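Pyridoxine 4-oxidase (Mesorhizobium loti, PDB 4HA6) oxidises the 4-hydroxymethyl group of pyridoxine to an aldehyde with FAD as cofactor and molecular oxygen as electron acceptor, as a member of the GMC oxidoreductase family. Local coordinates at residues W199-K202 and A203-G206. Sequence-based numbering, arbitrary orientation.
Sequences WLTK and AVRG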
# COMPACT_ATOMS: atom_id res chain seq x y z
N TRP A 199 -8.51 -9.39 12.33
CA TRP A 199 -8.22 -8.94 13.69
C TRP A 199 -9.45 -8.53 14.48
O TRP A 199 -9.53 -8.80 15.68
CB TRP A 199 -7.18 -7.82 13.69
CG TRP A 199 -5.78 -8.34 13.53
CD1 TRP A 199 -4.95 -8.82 14.52
CD2 TRP A 199 -5.05 -8.43 12.31
NE1 TRP A 199 -3.74 -9.20 13.97
CE2 TRP A 199 -3.78 -8.98 12.61
CE3 TRP A 199 -5.35 -8.11 10.98
CZ2 TRP A 199 -2.82 -9.22 11.63
CZ3 TRP A 199 -4.38 -8.33 10.01
CH2 TRP A 199 -3.13 -8.88 10.34
N LEU A 200 -10.40 -7.87 13.81
CA LEU A 200 -11.64 -7.46 14.47
C LEU A 200 -12.69 -8.57 14.39
O LEU A 200 -13.75 -8.40 13.78
CB LEU A 200 -12.15 -6.13 13.90
CG LEU A 200 -11.20 -4.98 14.21
CD1 LEU A 200 -11.60 -3.68 13.52
CD2 LEU A 200 -11.13 -4.78 15.71
N THR A 201 -12.38 -9.72 14.99
CA THR A 201 -13.30 -10.86 15.04
C THR A 201 -14.46 -10.56 16.00
O THR A 201 -14.43 -9.54 16.71
CB THR A 201 -12.57 -12.13 15.53
OG1 THR A 201 -12.25 -11.98 16.92
CG2 THR A 201 -11.28 -12.34 14.76
N LYS A 202 -15.47 -11.42 16.01
CA LYS A 202 -16.62 -11.26 16.92
C LYS A 202 -16.15 -11.24 18.36
O LYS A 202 -16.59 -10.41 19.15
CB LYS A 202 -17.63 -12.39 16.73
CG LYS A 202 -18.56 -12.23 15.54
CD LYS A 202 -20.01 -12.53 15.93
CE LYS A 202 -20.17 -13.92 16.53
NZ LYS A 202 -21.47 -14.08 17.25
N ALA A 203 -15.24 -12.15 18.68
CA ALA A 203 -14.67 -12.22 20.02
C ALA A 203 -13.96 -10.93 20.43
O ALA A 203 -14.28 -10.35 21.46
CB ALA A 203 -13.73 -13.40 20.12
N VAL A 204 -12.98 -10.50 19.63
CA VAL A 204 -12.31 -9.22 19.88
C VAL A 204 -13.32 -8.09 20.07
O VAL A 204 -13.25 -7.35 21.06
CB VAL A 204 -11.33 -8.86 18.72
CG1 VAL A 204 -10.78 -7.45 18.91
CG2 VAL A 204 -10.18 -9.88 18.64
N ARG A 205 -14.26 -7.94 19.14
CA ARG A 205 -15.24 -6.86 19.22
C ARG A 205 -16.07 -6.93 20.51
O ARG A 205 -16.56 -5.92 21.00
CB ARG A 205 -16.15 -6.85 17.99
CG ARG A 205 -15.45 -6.54 16.65
CD ARG A 205 -16.41 -6.77 15.47
NE ARG A 205 -15.86 -6.40 14.15
CZ ARG A 205 -16.17 -5.28 13.51
NH1 ARG A 205 -17.01 -4.41 14.05
NH2 ARG A 205 -15.65 -5.02 12.31
N GLY A 206 -16.22 -8.13 21.06
CA GLY A 206 -16.99 -8.31 22.28
C GLY A 206 -16.30 -7.84 23.55
O GLY A 206 -16.95 -7.75 24.59
O HOH W 1 -14.43 -7.49 11.19
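T201 caps the short helix 202-205 from its N-cap position, and R205, one turn on, reaches back to the loop that leads in. The cap is a nearly straight bond (170°) from V204 N to T201 OG1 at 3.2 Å; the hydroxyl lies between the backbone N and the carbonyl carbon (chi1 70°), which sets it within bonding distance of the V204 amide. V204 packs tightly beside it, its CG2 3.2 Å from W199 O, while its other methyl, CG1, meets L200 CD2 more loosely at 4.2 Å. Backbone bonds from R205 N to T201 O and from G206 N to K202 O complete the turn.

The R205 chain runs extended past T201 O, and its NE donates to L200 O at 2.9 Å, the oxygen lying in the guanidinium plane while NE stands above the carbonyl plane. A water donates to L200 O and accepts from R205 NH2, making a second route between the two groups; NH1 pairs with E36. A leucine in place of R205 would probably leave E36 without its charged mate and L200 O without its direct side-chain donor.

The looser side belongs to exposed K202 and A203, whereas W199, L200 and V204 lean on helix 11-20, which follows the first strand of the FAD-binding Rossmann-type sheet. In the chain, the turn lies between helix 195-199 and strand 210-213, an outermost strand of that parallel sheet.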